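Local coordinates for protein COBE (Pseudomonas aeruginosa, PDB 2W6K) that takes part in cobalamin (vitamin B12) biosynthesis and, as a member of the CbiG C-terminal family, probably acts on or carries an intermediate of that pathway, at residues 20-24 with 25-29; 61-64 with 65-69; 95-99 with 100-104; 29-32 with 33-37. All coordinates share one frame; numbering follows the deposited sequence.

Contact 1: residues 20-24 with 25-29; sequences RGCSA and EHLRA
Ser-23 and His-26 meet at the N-cap of helix 24-37, where the loop that leaves strand 12-18 turns into the first helical turn. The side-chain oxygen of Ser-23 lies between its own backbone N and carbonyl carbon (chi1 70°), which curls it back over the turn to accept from His-26 N; OG and N are 2.9 Å apart. One residue further on, the regular helical pattern takes over: Leu-27 N donates almost straight to Ser-23 O, with an N-H...O angle of 173°, and Arg-28 N to Ala-24 O.

The tight side is built on Cys-22. Its SG, anti to the backbone N (chi1 -165°), lies between two side chains, 3.6 Å from CD2 of the His-26 imidazole and at the same 3.6 Å from the CD2 methyl of Leu-27. The sulfur stands obliquely to the imidazole, 4.1 Å from its centroid, while NE2 of His-26 is bonded to Asp-128. Leu-27 is buried against Ile-16 and Cys-18 of strand 12-18 and against Leu-60 of helix 58-67, whereas Cys-22 and His-26 remain partly accessible.

The other side is looser and wetter. Glu-25 is exposed, and the bend at its chi2 brings the carboxylate back beside the cap, where OE2 comes to 3.5 Å from Ser-23 CB. A water sits nearby, accepting from Ala-24 N at 2.9 Å and donating a weak bond to Glu-25 OE2 at 3.5 Å.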
loop_
_atom_site.group_PDB
_atom_site.type_symbol
_atom_site.label_atom_id
_atom_site.label_comp_id
_atom_site.label_asym_id
_atom_site.label_seq_id
_atom_site.Cartn_x
_atom_site.Cartn_y
_atom_site.Cartn_z
ATOM N N ARG A 20 -8.825 13.454 5.326
ATOM C CA ARG A 20 -9.699 13.240 6.461
ATOM C C ARG A 20 -11.139 13.007 6.003
ATOM O O ARG A 20 -11.663 13.726 5.126
ATOM C CB ARG A 20 -9.603 14.445 7.408
ATOM C CG ARG A 20 -10.064 14.214 8.810
ATOM C CD ARG A 20 -9.394 15.255 9.726
ATOM N NE ARG A 20 -8.883 14.662 10.966
ATOM C CZ ARG A 20 -7.664 14.849 11.472
ATOM N NH1 ARG A 20 -6.775 15.628 10.864
ATOM N NH2 ARG A 20 -7.334 14.246 12.606
ATOM N N GLY A 21 -11.773 11.984 6.569
ATOM C CA GLY A 21 -13.170 11.692 6.280
ATOM C C GLY A 21 -13.455 10.867 5.030
ATOM O O GLY A 21 -14.626 10.604 4.731
ATOM N N CYS A 22 -12.406 10.456 4.306
ATOM C CA CYS A 22 -12.602 9.653 3.082
ATOM C C CYS A 22 -13.325 8.359 3.437
ATOM O O CYS A 22 -12.923 7.672 4.394
ATOM C CB CYS A 22 -11.271 9.347 2.405
ATOM S SG CYS A 22 -11.435 8.759 0.712
ATOM N N SER A 23 -14.399 8.045 2.703
ATOM C CA SER A 23 -15.250 6.885 3.016
ATOM C C SER A 23 -14.633 5.566 2.550
ATOM O O SER A 23 -13.824 5.536 1.607
ATOM C CB SER A 23 -16.643 7.000 2.389
ATOM O OG SER A 23 -16.591 6.863 0.971
ATOM N N ALA A 24 -15.042 4.483 3.208
ATOM C CA ALA A 24 -14.656 3.137 2.753
ATOM C C ALA A 24 -15.112 2.906 1.307
ATOM O O ALA A 24 -14.391 2.311 0.510
ATOM C CB ALA A 24 -15.240 2.055 3.666
ATOM N N GLU A 25 -16.304 3.420 0.973
ATOM C CA GLU A 25 -16.846 3.252 -0.385
ATOM C C GLU A 25 -15.940 3.946 -1.429
ATOM O O GLU A 25 -15.629 3.372 -2.473
ATOM C CB GLU A 25 -18.298 3.754 -0.427
ATOM C CG GLU A 25 -19.231 3.017 0.566
ATOM C CD GLU A 25 -19.510 3.780 1.895
ATOM O OE1 GLU A 25 -20.712 4.058 2.161
ATOM O OE2 GLU A 25 -18.567 4.088 2.686
ATOM N N HIS A 26 -15.471 5.147 -1.112
ATOM C CA HIS A 26 -14.611 5.898 -1.998
ATOM C C HIS A 26 -13.299 5.162 -2.151
ATOM O O HIS A 26 -12.835 4.896 -3.290
ATOM C CB HIS A 26 -14.347 7.276 -1.421
ATOM C CG HIS A 26 -13.550 8.161 -2.324
ATOM N ND1 HIS A 26 -14.097 9.250 -2.962
ATOM C CD2 HIS A 26 -12.246 8.120 -2.691
ATOM C CE1 HIS A 26 -13.162 9.852 -3.679
ATOM N NE2 HIS A 26 -12.033 9.179 -3.541
ATOM N N LEU A 27 -12.709 4.783 -1.020
ATOM C CA LEU A 27 -11.427 4.075 -1.066
ATOM C C LEU A 27 -11.571 2.782 -1.866
ATOM O O LEU A 27 -10.694 2.445 -2.670
ATOM C CB LEU A 27 -10.910 3.774 0.352
ATOM C CG LEU A 27 -10.530 5.000 1.189
ATOM C CD1 LEU A 27 -10.046 4.614 2.545
ATOM C CD2 LEU A 27 -9.429 5.775 0.466
ATOM N N ARG A 28 -12.669 2.055 -1.648
ATOM C CA ARG A 28 -12.840 0.768 -2.341
ATOM C C ARG A 28 -12.912 0.968 -3.855
ATOM O O ARG A 28 -12.331 0.184 -4.602
ATOM C CB ARG A 28 -14.091 0.025 -1.844
ATOM C CG ARG A 28 -14.270 -1.315 -2.559
ATOM C CD ARG A 28 -15.507 -2.056 -2.095
ATOM N NE ARG A 28 -16.721 -1.315 -2.426
ATOM C CZ ARG A 28 -17.879 -1.452 -1.779
ATOM N NH1 ARG A 28 -18.934 -0.728 -2.136
ATOM N NH2 ARG A 28 -18.002 -2.319 -0.784
ATOM N N ALA A 29 -13.629 2.001 -4.290
ATOM C CA ALA A 29 -13.771 2.270 -5.753
ATOM C C ALA A 29 -12.420 2.619 -6.385
ATOM O O ALA A 29 -12.078 2.149 -7.468
ATOM C CB ALA A 29 -14.778 3.355 -6.027
HETATM O O HOH W 1 -16.778 4.955 5.543
#

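Contact 2: residues 61-64 with 65-69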
loop_
_atom_site.group_PDB
_atom_site.type_symbol
_atom_site.label_atom_id
_atom_site.label_comp_id
_atom_site.label_asym_id
_atom_site.label_seq_id
_atom_site.Cartn_x
_atom_site.Cartn_y
_atom_site.Cartn_z
ATOM N N ARG A 61 -10.255 1.427 8.420
ATOM C CA ARG A 61 -10.666 0.288 9.192
ATOM C C ARG A 61 -11.911 -0.372 8.612
ATOM O O ARG A 61 -12.002 -1.616 8.584
ATOM C CB ARG A 61 -10.830 0.662 10.657
ATOM C CG ARG A 61 -9.467 0.844 11.350
ATOM C CD ARG A 61 -9.604 0.715 12.859
ATOM N NE ARG A 61 -10.465 1.750 13.434
ATOM C CZ ARG A 61 -10.097 2.996 13.719
ATOM N NH1 ARG A 61 -8.873 3.421 13.452
ATOM N NH2 ARG A 61 -10.978 3.838 14.254
ATOM N N GLN A 62 -12.857 0.439 8.121
ATOM C CA GLN A 62 -14.083 -0.141 7.535
ATOM C C GLN A 62 -13.739 -0.886 6.268
ATOM O O GLN A 62 -14.299 -1.980 6.002
ATOM C CB GLN A 62 -15.126 0.936 7.240
ATOM C CG GLN A 62 -15.792 1.540 8.526
ATOM C CD GLN A 62 -16.722 2.690 8.198
ATOM O OE1 GLN A 62 -17.292 2.747 7.102
ATOM N NE2 GLN A 62 -16.862 3.631 9.130
ATOM N N LEU A 63 -12.830 -0.323 5.471
ATOM C CA LEU A 63 -12.376 -1.008 4.237
ATOM C C LEU A 63 -11.738 -2.343 4.569
ATOM O O LEU A 63 -12.000 -3.355 3.900
ATOM C CB LEU A 63 -11.381 -0.137 3.442
ATOM C CG LEU A 63 -10.947 -0.749 2.105
ATOM C CD1 LEU A 63 -12.154 -1.061 1.206
ATOM C CD2 LEU A 63 -10.019 0.232 1.416
ATOM N N ALA A 64 -10.920 -2.368 5.621
ATOM C CA ALA A 64 -10.275 -3.630 6.011
ATOM C C ALA A 64 -11.366 -4.656 6.372
ATOM O O ALA A 64 -11.285 -5.803 5.996
ATOM C CB ALA A 64 -9.325 -3.434 7.168
ATOM N N THR A 65 -12.403 -4.211 7.062
ATOM C CA THR A 65 -13.460 -5.116 7.486
ATOM C C THR A 65 -14.222 -5.654 6.286
ATOM O O THR A 65 -14.490 -6.869 6.213
ATOM C CB THR A 65 -14.390 -4.432 8.491
ATOM O OG1 THR A 65 -13.690 -4.332 9.739
ATOM C CG2 THR A 65 -15.677 -5.267 8.713
ATOM N N LEU A 66 -14.536 -4.776 5.343
ATOM C CA LEU A 66 -15.186 -5.191 4.081
ATOM C C LEU A 66 -14.384 -6.273 3.370
ATOM O O LEU A 66 -14.939 -7.261 2.893
ATOM C CB LEU A 66 -15.298 -3.994 3.138
ATOM C CG LEU A 66 -16.367 -2.987 3.586
ATOM C CD1 LEU A 66 -16.249 -1.716 2.764
ATOM C CD2 LEU A 66 -17.770 -3.611 3.460
ATOM N N LEU A 67 -13.076 -6.058 3.276
ATOM C CA LEU A 67 -12.184 -6.980 2.585
ATOM C C LEU A 67 -11.878 -8.233 3.372
ATOM O O LEU A 67 -11.291 -9.182 2.825
ATOM C CB LEU A 67 -10.852 -6.280 2.264
ATOM C CG LEU A 67 -10.940 -5.146 1.242
ATOM C CD1 LEU A 67 -9.675 -4.327 1.192
ATOM C CD2 LEU A 67 -11.213 -5.773 -0.117
ATOM N N GLU A 68 -12.230 -8.237 4.660
ATOM C CA GLU A 68 -11.788 -9.304 5.585
ATOM C C GLU A 68 -10.267 -9.543 5.532
ATOM O O GLU A 68 -9.790 -10.695 5.568
ATOM C CB GLU A 68 -12.570 -10.608 5.338
ATOM C CG GLU A 68 -14.059 -10.371 5.207
ATOM C CD GLU A 68 -14.889 -11.642 5.241
ATOM O OE1 GLU A 68 -14.604 -12.603 4.479
ATOM O OE2 GLU A 68 -15.850 -11.665 6.035
ATOM N N ARG A 69 -9.519 -8.435 5.477
ATOM C CA ARG A 69 -8.086 -8.423 5.255
ATOM C C ARG A 69 -7.528 -7.313 6.157
ATOM O O ARG A 69 -8.216 -6.307 6.414
ATOM C CB ARG A 69 -7.811 -8.041 3.796
ATOM C CG ARG A 69 -6.893 -8.963 2.976
ATOM C CD ARG A 69 -7.604 -10.072 2.142
ATOM N NE ARG A 69 -8.919 -9.740 1.559
ATOM C CZ ARG A 69 -9.187 -9.630 0.260
ATOM N NH1 ARG A 69 -8.228 -9.781 -0.672
ATOM N NH2 ARG A 69 -10.424 -9.333 -0.109
HETATM O O HOH W 2 -11.309 -3.419 10.856
#
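Arg-69 N donates to Ala-64 O at 3.2 Å, with an N-H...O angle of 170°, and so closes helix 58-67 in a Schellman motif: Glu-68 takes positive phi and its N bonds back to Thr-65 O. The guanidinium of Arg-69 then grips the backbone oxygen of Leu-67 side-on, NE lying 2.7 Å and NH2 3.1 Å from Leu-67 O. This oxygen sits at the guanidinium edge, only 2° out of its plane; NH2 approaches it on a lone pair, NE from a tilt. With NH1 bonded to the oxygens of Leu-42 and Leu-45, the same group ties the helix end to the loop before strand 47-51.

One turn earlier, a water bridges the exposed side, lying 3.0 Å from Arg-61 O and 2.8 Å from Thr-65 OG1.

On the buried side, Leu-63 and Leu-67 cross at an angle, CG of the former 3.9 Å from CD1 of the latter. Leu-63 CG is anti to its backbone N (chi1 -176°), which tips the branch along the helix toward Leu-67. Both leucines pack on Leu-48 of strand 47-51, within the beta-alpha-beta unit of strand 47-51, helix 58-67 and strand 71-74, and Leu-66 meets Ala-24 of helix 24-37.

Contact 3: residues 95-99 with 100-104; sequences RETGC and SSVAE. With SO4 (sulfate ion), chain B.
Ser-101 OG is held from two directions: it accepts from Glu-104 N at 3.2 Å and donates to O3 of a bound sulfate at 2.8 Å. Its position anti to the backbone N (chi1 174°) sets the hydroxyl between the first turn of helix 102-115 and the anion. Two backbone amides add to the grip, Val-102 N reaching sulfate O2 at 2.8 Å and Ala-103 N reaching O4 at 2.9 Å. Each of these three donors thus takes a different oxygen, and Lys-125 NZ adds a further bond.

The arrangement is an anion site at a helix N-terminus, with Ser-101 as N-cap. Amides pointing out of the first turn, and the positive end of the helix dipole, would favour a negative group here. The sulfate probably came from the crystallisation liquor, so it marks a place suited to an anion without identifying a natural ligand.

Across the link from helix 91-97, Cys-99 SG lies 3.2 Å from Ser-101 O, and the CG2 methyls of Thr-97 and Val-102 touch loosely at 4.2 Å. Thr-97 OG1 accepts from Cys-99 N at 3.0 Å, an ST turn, and is also bonded to Ala-93 O; between Thr-97 and Cys-99, Gly-98 leaves the helix with positive phi. Thr-97 and Val-102 both rest on Ile-51 of strand 47-51.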
loop_
_atom_site.group_PDB
_atom_site.type_symbol
_atom_site.label_atom_id
_atom_site.label_comp_id
_atom_site.label_asym_id
_atom_site.label_seq_id
_atom_site.Cartn_x
_atom_site.Cartn_y
_atom_site.Cartn_z
ATOM N N ARG A 95 4.801 17.528 3.593
ATOM C CA ARG A 95 4.540 18.578 4.585
ATOM C C ARG A 95 3.991 17.992 5.864
ATOM O O ARG A 95 4.462 18.324 6.952
ATOM C CB ARG A 95 3.544 19.621 4.054
ATOM C CG ARG A 95 3.492 20.925 4.890
ATOM C CD ARG A 95 2.076 21.495 5.136
ATOM N NE ARG A 95 1.030 20.869 4.325
ATOM C CZ ARG A 95 -0.276 21.094 4.462
ATOM N NH1 ARG A 95 -0.724 21.946 5.375
ATOM N NH2 ARG A 95 -1.143 20.455 3.683
ATOM N N GLU A 96 3.008 17.100 5.723
ATOM C CA GLU A 96 2.273 16.544 6.864
ATOM C C GLU A 96 2.976 15.398 7.604
ATOM O O GLU A 96 2.803 15.250 8.819
ATOM C CB GLU A 96 0.872 16.087 6.415
ATOM C CG GLU A 96 0.000 17.217 5.859
ATOM C CD GLU A 96 -0.299 18.289 6.895
ATOM O OE1 GLU A 96 -0.976 17.982 7.903
ATOM O OE2 GLU A 96 0.141 19.442 6.701
ATOM N N THR A 97 3.768 14.600 6.881
ATOM C CA THR A 97 4.233 13.323 7.416
ATOM C C THR A 97 5.753 13.145 7.424
ATOM O O THR A 97 6.271 12.322 8.192
ATOM C CB THR A 97 3.615 12.151 6.619
ATOM O OG1 THR A 97 4.233 12.084 5.330
ATOM C CG2 THR A 97 2.117 12.338 6.443
ATOM N N GLY A 98 6.458 13.893 6.572
ATOM C CA GLY A 98 7.900 13.708 6.363
ATOM C C GLY A 98 8.217 12.706 5.264
ATOM O O GLY A 98 9.385 12.527 4.877
ATOM N N CYS A 99 7.166 12.058 4.754
ATOM C CA CYS A 99 7.282 11.007 3.735
ATOM C C CYS A 99 6.705 11.559 2.440
ATOM O O CYS A 99 5.630 12.170 2.465
ATOM C CB CYS A 99 6.486 9.773 4.191
ATOM S SG CYS A 99 5.999 8.579 2.905
ATOM N N SER A 100 7.390 11.336 1.313
ATOM C CA SER A 100 6.970 11.940 0.024
ATOM C C SER A 100 5.754 11.281 -0.632
ATOM O O SER A 100 5.130 11.851 -1.518
ATOM C CB SER A 100 8.134 11.955 -0.979
ATOM O OG SER A 100 9.156 12.829 -0.496
ATOM N N SER A 101 5.463 10.047 -0.257
ATOM C CA SER A 101 4.237 9.391 -0.752
ATOM C C SER A 101 3.854 8.328 0.211
ATOM O O SER A 101 4.550 7.315 0.295
ATOM C CB SER A 101 4.394 8.776 -2.148
ATOM O OG SER A 101 3.200 8.052 -2.457
ATOM N N VAL A 102 2.766 8.545 0.948
ATOM C CA VAL A 102 2.303 7.565 1.921
ATOM C C VAL A 102 1.913 6.285 1.207
ATOM O O VAL A 102 2.253 5.200 1.672
ATOM C CB VAL A 102 1.136 8.107 2.792
ATOM C CG1 VAL A 102 0.445 6.987 3.560
ATOM C CG2 VAL A 102 1.665 9.187 3.717
ATOM N N ALA A 103 1.177 6.409 0.106
ATOM C CA ALA A 103 0.687 5.189 -0.579
ATOM C C ALA A 103 1.846 4.335 -1.076
ATOM O O ALA A 103 1.873 3.116 -0.889
ATOM C CB ALA A 103 -0.224 5.567 -1.736
ATOM N N GLU A 104 2.796 4.966 -1.758
ATOM C CA GLU A 104 3.911 4.222 -2.342
ATOM C C GLU A 104 4.841 3.647 -1.252
ATOM O O GLU A 104 5.189 2.466 -1.279
ATOM C CB GLU A 104 4.673 5.107 -3.320
ATOM C CG GLU A 104 3.828 5.422 -4.519
ATOM C CD GLU A 104 4.508 6.264 -5.586
ATOM O OE1 GLU A 104 5.611 6.770 -5.337
ATOM O OE2 GLU A 104 3.881 6.428 -6.670
HETATM S S SO4 B . 0.210 9.994 -0.989
HETATM O O1 SO4 B . -0.844 10.968 -1.420
HETATM O O2 SO4 B . 0.895 10.515 0.186
HETATM O O3 SO4 B . 1.152 9.859 -2.082
HETATM O O4 SO4 B . -0.427 8.746 -0.685
#

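Contact 4: residues 29-32 with 33-37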
loop_
_atom_site.group_PDB
_atom_site.type_symbol
_atom_site.label_atom_id
_atom_site.label_comp_id
_atom_site.label_asym_id
_atom_site.label_seq_id
_atom_site.Cartn_x
_atom_site.Cartn_y
_atom_site.Cartn_z
ATOM N N ALA A 29 -13.629 2.001 -4.290
ATOM C CA ALA A 29 -13.771 2.270 -5.753
ATOM C C ALA A 29 -12.420 2.619 -6.385
ATOM O O ALA A 29 -12.078 2.149 -7.468
ATOM C CB ALA A 29 -14.778 3.355 -6.027
ATOM N N LEU A 30 -11.630 3.408 -5.679
ATOM C CA LEU A 30 -10.335 3.761 -6.199
ATOM C C LEU A 30 -9.388 2.555 -6.193
ATOM O O LEU A 30 -8.606 2.368 -7.132
ATOM C CB LEU A 30 -9.745 4.918 -5.431
ATOM C CG LEU A 30 -8.401 5.442 -5.955
ATOM C CD1 LEU A 30 -8.470 5.966 -7.397
ATOM C CD2 LEU A 30 -7.911 6.553 -5.054
ATOM N N LEU A 31 -9.470 1.752 -5.136
ATOM C CA LEU A 31 -8.672 0.542 -5.024
ATOM C C LEU A 31 -9.003 -0.401 -6.183
ATOM O O LEU A 31 -8.091 -0.933 -6.820
ATOM C CB LEU A 31 -8.938 -0.160 -3.680
ATOM C CG LEU A 31 -8.195 -1.477 -3.379
ATOM C CD1 LEU A 31 -6.665 -1.293 -3.420
ATOM C CD2 LEU A 31 -8.610 -1.992 -2.034
ATOM N N GLU A 32 -10.295 -0.595 -6.439
ATOM C CA GLU A 32 -10.746 -1.492 -7.523
ATOM C C GLU A 32 -10.219 -1.025 -8.870
ATOM O O GLU A 32 -9.758 -1.845 -9.697
ATOM C CB GLU A 32 -12.266 -1.524 -7.552
ATOM C CG GLU A 32 -12.860 -2.496 -6.615
ATOM C CD GLU A 32 -14.343 -2.694 -6.908
ATOM O OE1 GLU A 32 -14.750 -3.851 -7.167
ATOM O OE2 GLU A 32 -15.081 -1.689 -6.915
ATOM N N ARG A 33 -10.281 0.281 -9.106
ATOM C CA ARG A 33 -9.766 0.862 -10.339
ATOM C C ARG A 33 -8.265 0.620 -10.477
ATOM O O ARG A 33 -7.782 0.247 -11.546
ATOM C CB ARG A 33 -10.062 2.362 -10.390
ATOM C CG ARG A 33 -10.913 2.787 -11.576
ATOM C CD ARG A 33 -12.382 2.475 -11.341
ATOM N NE ARG A 33 -12.688 1.067 -11.581
ATOM C CZ ARG A 33 -13.660 0.400 -10.968
ATOM N NH1 ARG A 33 -13.867 -0.880 -11.249
ATOM N NH2 ARG A 33 -14.426 1.011 -10.074
ATOM N N THR A 34 -7.535 0.836 -9.388
ATOM C CA THR A 34 -6.080 0.715 -9.399
ATOM C C THR A 34 -5.646 -0.732 -9.664
ATOM O O THR A 34 -4.740 -0.991 -10.468
ATOM C CB THR A 34 -5.488 1.231 -8.072
ATOM O OG1 THR A 34 -5.876 2.602 -7.878
ATOM C CG2 THR A 34 -3.976 1.168 -8.143
ATOM N N LEU A 35 -6.335 -1.658 -9.014
ATOM C CA LEU A 35 -6.114 -3.078 -9.215
ATOM C C LEU A 35 -6.407 -3.469 -10.663
ATOM O O LEU A 35 -5.645 -4.229 -11.257
ATOM C CB LEU A 35 -6.996 -3.897 -8.270
ATOM C CG LEU A 35 -6.444 -3.902 -6.831
ATOM C CD1 LEU A 35 -7.543 -4.346 -5.884
ATOM C CD2 LEU A 35 -5.219 -4.758 -6.621
ATOM N N GLY A 36 -7.505 -2.951 -11.204
ATOM C CA GLY A 36 -7.934 -3.262 -12.597
ATOM C C GLY A 36 -6.877 -2.866 -13.603
ATOM O O GLY A 36 -6.577 -3.619 -14.553
ATOM N N GLU A 37 -6.297 -1.684 -13.405
ATOM C CA GLU A 37 -5.261 -1.198 -14.331
ATOM C C GLU A 37 -4.117 -2.178 -14.432
ATOM O O GLU A 37 -3.507 -2.338 -15.505
ATOM C CB GLU A 37 -4.756 0.159 -13.878
ATOM C CG GLU A 37 -5.768 1.245 -14.068
ATOM C CD GLU A 37 -5.133 2.614 -13.973
ATOM O OE1 GLU A 37 -4.658 2.987 -12.875
ATOM O OE2 GLU A 37 -5.124 3.319 -15.006
#
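Arg-33 folds its guanidinium back over Glu-32, so that one face of the flat group lies on Glu-32 CB, 3.9 Å above the plane and displaced toward the rim. Bends at chi2 and chi3 return the chain along the helix surface instead of sending it outward. The glutamate itself extends beyond CG, and the opposite charges stay apart: OE2 of Glu-32 and NH2 of Arg-33 are 4.2 Å from each other, too far for a salt bridge, though they may still attract weakly.

On another flank of the helix, Leu-30 O is gripped twice by Thr-34. The backbone N comes at 2.9 Å, and the hydroxyl OG1 donates at 2.8 Å from the opposite face of the carbonyl plane, standing 36° out of it. The rotation of the threonine explains this: OG1 is anti to its carbonyl carbon (chi1 -58°), which turns the hydroxyl back toward the preceding turn and satisfies it within the helix.

The buried side is leucine on leucine. Leu-31 and Leu-35 run alongside each other in the same direction, with Leu-31 CG 3.9 Å from Leu-35 CD1; below them the bond from Leu-35 N to Leu-31 O, 2.9 Å long, runs nearly straight. Leu-31 packs on Ala-14 and Ile-133, Leu-35 on Leu-12 and Leu-135. Leucines four residues apart facing a sheet, with charged residues on the outer surface, are the mark of an amphipathic helix, here the crossover helix of the beta-alpha-beta unit formed by strand 12-18, helix 24-37 and strand 47-51.

How the contacts relate
Contacts 1 and 4 are successive parts of helix 24-37, sharing Ala-29, with centres about 13 Å apart. Contact 2 lies on the neighbouring helix 58-67 and touches both: Ala-24 CB meets Gln-62 CB at 3.7 Å and Leu-27 CB meets Leu-63 CD2 at 3.8 Å, while further along Leu-31 CD2 reaches Leu-67 CD1 at 4.1 Å. The helices thus meet through leucines together with Ala-24, Gln-62 and the CB of Arg-28. Contact 3, with its sulfate, stands apart, its nearest atoms about 7 Å from contact 1 and about 12 Å from contact 2. Glycerol, probably from the crystallisation liquor, lies about 5 Å from the Leu-27 side chain and about 3 Å from that of Arg-61.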